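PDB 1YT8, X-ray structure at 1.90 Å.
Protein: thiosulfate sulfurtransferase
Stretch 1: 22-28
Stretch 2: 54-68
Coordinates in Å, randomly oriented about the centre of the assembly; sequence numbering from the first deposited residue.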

ATOM      1  N   ARG A  22       2.002 -11.245  19.710  1.00 13.75           N
ATOM      2  CA  ARG A  22       1.276 -12.406  19.209  1.00 13.26           C
ATOM      3  C   ARG A  22       0.586 -11.950  17.921  1.00 13.76           C
ATOM      4  O   ARG A  22       0.109 -10.819  17.838  1.00 15.21           O
ATOM      5  CB  ARG A  22       0.213 -12.868  20.216  1.00 15.18           C
ATOM      6  CG  ARG A  22       0.760 -13.397  21.534  1.00 16.60           C
ATOM      7  CD  ARG A  22      -0.342 -14.094  22.344  1.00 19.23           C
ATOM      8  NE  ARG A  22      -1.365 -13.171  22.836  1.00 19.57           N
ATOM      9  CZ  ARG A  22      -1.295 -12.518  23.993  1.00 19.25           C
ATOM     10  NH1 ARG A  22      -0.245 -12.684  24.789  1.00 18.22           N
ATOM     11  NH2 ARG A  22      -2.280 -11.705  24.362  1.00 19.69           N
ATOM     12  N   GLU A  23       0.524 -12.825  16.922  1.00 13.97           N
ATOM     13  CA  GLU A  23      -0.108 -12.464  15.659  1.00 13.26           C
ATOM     14  C   GLU A  23      -1.552 -12.030  15.818  1.00 13.90           C
ATOM     15  O   GLU A  23      -2.319 -12.635  16.574  1.00 15.49           O
ATOM     16  CB  GLU A  23      -0.046 -13.628  14.672  1.00 14.02           C
ATOM     17  CG  GLU A  23       1.362 -14.017  14.264  1.00 14.29           C
ATOM     18  CD  GLU A  23       1.377 -14.944  13.067  1.00 14.63           C
ATOM     19  OE1 GLU A  23       0.284 -15.321  12.590  1.00 15.28           O
ATOM     20  OE2 GLU A  23       2.481 -15.294  12.601  1.00 15.79           O
ATOM     21  N   LEU A  24      -1.915 -10.974  15.100  1.00 13.61           N
ATOM     22  CA  LEU A  24      -3.275 -10.456  15.126  1.00 14.66           C
ATOM     23  C   LEU A  24      -3.515  -9.601  13.893  1.00 14.76           C
ATOM     24  O   LEU A  24      -2.580  -9.058  13.298  1.00 13.98           O
ATOM     25  CB  LEU A  24      -3.510  -9.613  16.389  1.00 15.29           C
ATOM     26  CG  LEU A  24      -2.743  -8.295  16.547  1.00 13.72           C
ATOM     27  CD1 LEU A  24      -3.450  -7.171  15.793  1.00 16.14           C
ATOM     28  CD2 LEU A  24      -2.656  -7.941  18.020  1.00 17.65           C
ATOM     29  N   ALA A  25      -4.778  -9.504  13.501  1.00 14.96           N
ATOM     30  CA  ALA A  25      -5.164  -8.685  12.367  1.00 15.11           C
ATOM     31  C   ALA A  25      -6.305  -7.798  12.846  1.00 16.24           C
ATOM     32  O   ALA A  25      -7.397  -8.286  13.132  1.00 16.66           O
ATOM     33  CB  ALA A  25      -5.618  -9.564  11.199  1.00 16.17           C
ATOM     34  N   LEU A  26      -6.027  -6.503  12.971  1.00 13.85           N
ATOM     35  CA  LEU A  26      -7.021  -5.520  13.404  1.00 14.08           C
ATOM     36  C   LEU A  26      -7.455  -4.821  12.122  1.00 14.64           C
ATOM     37  O   LEU A  26      -6.722  -3.991  11.583  1.00 13.64           O
ATOM     38  CB  LEU A  26      -6.387  -4.514  14.365  1.00 11.37           C
ATOM     39  CG  LEU A  26      -7.262  -3.369  14.876  1.00 12.41           C
ATOM     40  CD1 LEU A  26      -8.475  -3.932  15.602  1.00 11.86           C
ATOM     41  CD2 LEU A  26      -6.447  -2.484  15.805  1.00 12.18           C
ATOM     42  N   LEU A  27      -8.645  -5.157  11.639  1.00 13.50           N
ATOM     43  CA  LEU A  27      -9.128  -4.607  10.380  1.00 13.00           C
ATOM     44  C   LEU A  27     -10.236  -3.566  10.461  1.00 12.32           C
ATOM     45  O   LEU A  27     -11.300  -3.816  11.027  1.00 14.07           O
ATOM     46  CB  LEU A  27      -9.600  -5.753   9.480  1.00 13.73           C
ATOM     47  CG  LEU A  27      -8.632  -6.915   9.241  1.00 14.07           C
ATOM     48  CD1 LEU A  27      -9.319  -7.993   8.405  1.00 14.36           C
ATOM     49  CD2 LEU A  27      -7.381  -6.404   8.539  1.00 15.92           C
ATOM     50  N   ASP A  28      -9.974  -2.400   9.879  1.00 13.23           N
ATOM     51  CA  ASP A  28     -10.948  -1.317   9.818  1.00 12.25           C
ATOM     52  C   ASP A  28     -11.667  -1.607   8.500  1.00 13.20           C
ATOM     53  O   ASP A  28     -11.063  -1.508   7.430  1.00 13.23           O
ATOM     54  CB  ASP A  28     -10.234   0.033   9.735  1.00 12.41           C
ATOM     55  CG  ASP A  28     -11.188   1.216   9.858  1.00 14.07           C
ATOM     56  OD1 ASP A  28     -12.323   1.140   9.335  1.00 14.29           O
ATOM     57  OD2 ASP A  28     -10.795   2.231  10.470  1.00 14.06           O
TER
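Stretch 2, residues 54-68: EIHARVPRRDTPITV

A parallel β-pair is seldom held by its ladder alone; the segment that leads into the strand often covers one face of it, and residues 54-68 of this sulfurtransferase illustrate the point. The apolar centre lies on the face of the sheet that carries Ala25, Leu27, Ile66 and Val68. There Leu27, in the mt rotamer, has the largest area covered by the other stretch: its CD1 lies 3.9 Å from Ile66 CG2 and 4.0 Å from Ile55 CD1, so one methyl meets both the neighbouring strand and the helix that ends at Arg58. Val59, the first residue to leave helical geometry, points toward stretch 1 and brings its CG2 to 4.0 Å from Ala25 CB. The small alanine side chain also faces Ile66, with CB 4.2 Å from CG1.

Beneath this layer runs the ladder. Strands 25-28 and 66-68 are extended and parallel, their axes 4.8 Å apart at closest approach and crossing at -21°, and Ala25, Leu26 and Leu27 pair with Ile66, Thr67 and Val68. The bonds alternate as parallel register requires: Ala25 N donates to Pro65 O (3.0 Å), Thr67 N to Ala25 O (2.9 Å), and Leu27 N to Thr67 O (2.9 Å). On the other face, Leu26 CD1 approaches Thr67 CG2 at 4.1 Å.

Outward, before the strands pair, the contact turns polar. A type I turn from Arg61 to Thr64, closed by Thr64 N to Arg61 O at 3.1 Å, reverses the chain after the helix. Arg61 points toward stretch 1 and forms a salt bridge with Glu23, NH2 lying 2.8 Å from OE1; a weak bond from Arg61 NE reaches the same Glu23 OE1 at 3.2 Å. The carboxylate oxygen thus meets the guanidinium at its edge, near its plane.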

ATOM      1  N   GLU A  54      -8.903  -9.384  -1.067  1.00 16.83           N
ATOM      2  CA  GLU A  54      -7.579  -9.272  -0.457  1.00 16.31           C
ATOM      3  C   GLU A  54      -7.323 -10.062   0.819  1.00 15.45           C
ATOM      4  O   GLU A  54      -6.168 -10.262   1.196  1.00 13.89           O
ATOM      5  CB  GLU A  54      -7.276  -7.797  -0.168  1.00 16.76           C
ATOM      6  CG  GLU A  54      -7.271  -6.901  -1.393  1.00 17.49           C
ATOM      7  CD  GLU A  54      -6.961  -5.448  -1.057  1.00 18.50           C
ATOM      8  OE1 GLU A  54      -6.651  -5.152   0.117  1.00 18.20           O
ATOM      9  OE2 GLU A  54      -7.021  -4.601  -1.970  1.00 18.62           O
ATOM     10  N   ILE A  55      -8.381 -10.512   1.482  1.00 15.70           N
ATOM     11  CA  ILE A  55      -8.221 -11.222   2.747  1.00 15.37           C
ATOM     12  C   ILE A  55      -7.278 -12.425   2.730  1.00 13.93           C
ATOM     13  O   ILE A  55      -6.463 -12.580   3.640  1.00 14.57           O
ATOM     14  CB  ILE A  55      -9.602 -11.641   3.324  1.00 15.98           C
ATOM     15  CG1 ILE A  55      -9.445 -12.073   4.785  1.00 15.25           C
ATOM     16  CG2 ILE A  55     -10.219 -12.757   2.483  1.00 15.58           C
ATOM     17  CD1 ILE A  55      -9.070 -10.931   5.728  1.00 16.17           C
ATOM     18  N   HIS A  56      -7.356 -13.267   1.704  1.00 15.47           N
ATOM     19  CA  HIS A  56      -6.488 -14.441   1.662  1.00 16.67           C
ATOM     20  C   HIS A  56      -5.011 -14.114   1.489  1.00 17.67           C
ATOM     21  O   HIS A  56      -4.150 -14.928   1.819  1.00 17.82           O
ATOM     22  CB  HIS A  56      -6.941 -15.413   0.570  1.00 17.76           C
ATOM     23  CG  HIS A  56      -8.233 -16.100   0.883  1.00 18.59           C
ATOM     24  ND1 HIS A  56      -8.652 -16.328   2.176  1.00 18.97           N
ATOM     25  CD2 HIS A  56      -9.185 -16.629   0.079  1.00 20.59           C
ATOM     26  CE1 HIS A  56      -9.807 -16.969   2.156  1.00 20.21           C
ATOM     27  NE2 HIS A  56     -10.153 -17.165   0.896  1.00 20.95           N
ATOM     28  N   ALA A  57      -4.716 -12.922   0.981  1.00 17.01           N
ATOM     29  CA  ALA A  57      -3.330 -12.515   0.795  1.00 15.89           C
ATOM     30  C   ALA A  57      -2.818 -11.759   2.021  1.00 15.00           C
ATOM     31  O   ALA A  57      -1.686 -11.963   2.453  1.00 16.10           O
ATOM     32  CB  ALA A  57      -3.198 -11.637  -0.452  1.00 15.24           C
ATOM     33  N   ARG A  58      -3.655 -10.898   2.590  1.00 14.26           N
ATOM     34  CA  ARG A  58      -3.252 -10.104   3.750  1.00 14.75           C
ATOM     35  C   ARG A  58      -3.350 -10.843   5.088  1.00 13.79           C
ATOM     36  O   ARG A  58      -2.638 -10.513   6.037  1.00 14.12           O
ATOM     37  CB  ARG A  58      -4.067  -8.805   3.784  1.00 16.85           C
ATOM     38  CG  ARG A  58      -3.863  -7.969   2.525  1.00 18.33           C
ATOM     39  CD  ARG A  58      -4.737  -6.735   2.488  1.00 17.18           C
ATOM     40  NE  ARG A  58      -4.347  -5.738   3.478  1.00 17.92           N
ATOM     41  CZ  ARG A  58      -4.947  -4.562   3.608  1.00 19.83           C
ATOM     42  NH1 ARG A  58      -5.956  -4.246   2.806  1.00 19.21           N
ATOM     43  NH2 ARG A  58      -4.545  -3.704   4.540  1.00 18.79           N
ATOM     44  N   VAL A  59      -4.230 -11.835   5.162  1.00 14.51           N
ATOM     45  CA  VAL A  59      -4.399 -12.631   6.378  1.00 15.83           C
ATOM     46  C   VAL A  59      -4.559 -14.086   5.928  1.00 16.51           C
ATOM     47  O   VAL A  59      -5.644 -14.657   6.019  1.00 15.89           O
ATOM     48  CB  VAL A  59      -5.659 -12.201   7.180  1.00 15.79           C
ATOM     49  CG1 VAL A  59      -5.704 -12.935   8.520  1.00 16.78           C
ATOM     50  CG2 VAL A  59      -5.653 -10.694   7.410  1.00 16.84           C
ATOM     51  N   PRO A  60      -3.469 -14.702   5.434  1.00 16.39           N
ATOM     52  CA  PRO A  60      -3.479 -16.090   4.957  1.00 17.75           C
ATOM     53  C   PRO A  60      -3.817 -17.184   5.973  1.00 18.76           C
ATOM     54  O   PRO A  60      -4.467 -18.169   5.620  1.00 19.48           O
ATOM     55  CB  PRO A  60      -2.081 -16.257   4.361  1.00 17.02           C
ATOM     56  CG  PRO A  60      -1.247 -15.368   5.223  1.00 19.14           C
ATOM     57  CD  PRO A  60      -2.113 -14.129   5.338  1.00 17.14           C
ATOM     58  N   ARG A  61      -3.378 -17.021   7.217  1.00 19.03           N
ATOM     59  CA  ARG A  61      -3.648 -18.020   8.257  1.00 20.64           C
ATOM     60  C   ARG A  61      -5.113 -17.957   8.664  1.00 20.29           C
ATOM     61  O   ARG A  61      -5.554 -16.983   9.272  1.00 20.89           O
ATOM     62  CB  ARG A  61      -2.774 -17.770   9.486  1.00 23.38           C
ATOM     63  CG  ARG A  61      -1.736 -18.839   9.762  1.00 29.08           C
ATOM     64  CD  ARG A  61      -1.672 -19.136  11.256  1.00 30.59           C
ATOM     65  NE  ARG A  61      -1.556 -17.918  12.055  1.00 31.23           N
ATOM     66  CZ  ARG A  61      -1.773 -17.865  13.365  1.00 33.89           C
ATOM     67  NH1 ARG A  61      -2.121 -18.963  14.023  1.00 36.05           N
ATOM     68  NH2 ARG A  61      -1.650 -16.717  14.018  1.00 31.67           N
ATOM     69  N   ARG A  62      -5.864 -19.005   8.343  1.00 19.67           N
ATOM     70  CA  ARG A  62      -7.287 -19.036   8.647  1.00 19.78           C
ATOM     71  C   ARG A  62      -7.640 -18.935  10.126  1.00 18.85           C
ATOM     72  O   ARG A  62      -8.750 -18.526  10.466  1.00 20.36           O
ATOM     73  CB  ARG A  62      -7.923 -20.291   8.041  1.00 21.83           C
ATOM     74  CG  ARG A  62      -7.784 -20.390   6.518  1.00 25.06           C
ATOM     75  CD  ARG A  62      -8.452 -19.225   5.795  1.00 28.02           C
ATOM     76  NE  ARG A  62      -8.552 -19.447   4.350  1.00 30.06           N
ATOM     77  CZ  ARG A  62      -7.566 -19.261   3.475  1.00 30.98           C
ATOM     78  NH1 ARG A  62      -6.376 -18.838   3.876  1.00 31.62           N
ATOM     79  NH2 ARG A  62      -7.773 -19.507   2.187  1.00 32.19           N
ATOM     80  N   ASP A  63      -6.713 -19.297  11.010  1.00 18.75           N
ATOM     81  CA  ASP A  63      -6.998 -19.212  12.440  1.00 19.09           C
ATOM     82  C   ASP A  63      -6.309 -18.023  13.119  1.00 17.71           C
ATOM     83  O   ASP A  63      -6.093 -18.024  14.330  1.00 17.04           O
ATOM     84  CB  ASP A  63      -6.641 -20.535  13.142  1.00 22.01           C
ATOM     85  CG  ASP A  63      -5.144 -20.773  13.238  1.00 26.26           C
ATOM     86  OD1 ASP A  63      -4.406 -20.347  12.325  1.00 27.25           O
ATOM     87  OD2 ASP A  63      -4.710 -21.406  14.227  1.00 28.84           O
ATOM     88  N   THR A  64      -5.967 -17.007  12.330  1.00 17.75           N
ATOM     89  CA  THR A  64      -5.341 -15.797  12.869  1.00 17.36           C
ATOM     90  C   THR A  64      -6.406 -15.046  13.667  1.00 14.75           C
ATOM     91  O   THR A  64      -7.558 -14.961  13.239  1.00 16.39           O
ATOM     92  CB  THR A  64      -4.878 -14.829  11.748  1.00 18.00           C
ATOM     93  OG1 THR A  64      -3.897 -15.464  10.924  1.00 19.56           O
ATOM     94  CG2 THR A  64      -4.289 -13.556  12.351  1.00 17.05           C
ATOM     95  N   PRO A  65      -6.047 -14.513  14.843  1.00 16.29           N
ATOM     96  CA  PRO A  65      -7.051 -13.775  15.618  1.00 14.99           C
ATOM     97  C   PRO A  65      -7.390 -12.487  14.862  1.00 15.50           C
ATOM     98  O   PRO A  65      -6.587 -11.554  14.822  1.00 15.27           O
ATOM     99  CB  PRO A  65      -6.332 -13.492  16.933  1.00 15.87           C
ATOM    100  CG  PRO A  65      -5.401 -14.668  17.065  1.00 16.73           C
ATOM    101  CD  PRO A  65      -4.855 -14.792  15.664  1.00 14.29           C
ATOM    102  N   ILE A  66      -8.569 -12.446  14.253  1.00 14.21           N
ATOM    103  CA  ILE A  66      -8.994 -11.272  13.499  1.00 13.04           C
ATOM    104  C   ILE A  66     -10.032 -10.475  14.276  1.00 14.21           C
ATOM    105  O   ILE A  66     -11.005 -11.035  14.779  1.00 11.52           O
ATOM    106  CB  ILE A  66      -9.633 -11.665  12.150  1.00 14.25           C
ATOM    107  CG1 ILE A  66      -8.636 -12.445  11.300  1.00 11.44           C
ATOM    108  CG2 ILE A  66     -10.106 -10.411  11.406  1.00 14.43           C
ATOM    109  CD1 ILE A  66      -9.267 -13.065  10.069  1.00 15.00           C
ATOM    110  N   THR A  67      -9.817  -9.167  14.370  1.00 13.77           N
ATOM    111  CA  THR A  67     -10.750  -8.284  15.060  1.00 13.65           C
ATOM    112  C   THR A  67     -11.128  -7.164  14.089  1.00 14.41           C
ATOM    113  O   THR A  67     -10.283  -6.355  13.701  1.00 13.59           O
ATOM    114  CB  THR A  67     -10.118  -7.667  16.333  1.00 12.98           C
ATOM    115  OG1 THR A  67      -9.732  -8.712  17.240  1.00 14.36           O
ATOM    116  CG2 THR A  67     -11.116  -6.750  17.035  1.00 12.68           C
ATOM    117  N   VAL A  68     -12.396  -7.132  13.687  1.00 15.95           N
ATOM    118  CA  VAL A  68     -12.877  -6.111  12.758  1.00 15.69           C
ATOM    119  C   VAL A  68     -13.599  -4.985  13.493  1.00 13.58           C
ATOM    120  O   VAL A  68     -14.105  -5.175  14.600  1.00 14.95           O
ATOM    121  CB  VAL A  68     -13.847  -6.714  11.704  1.00 17.35           C
ATOM    122  CG1 VAL A  68     -13.127  -7.754  10.859  1.00 17.64           C
ATOM    123  CG2 VAL A  68     -15.045  -7.344  12.396  1.00 17.68           C
TER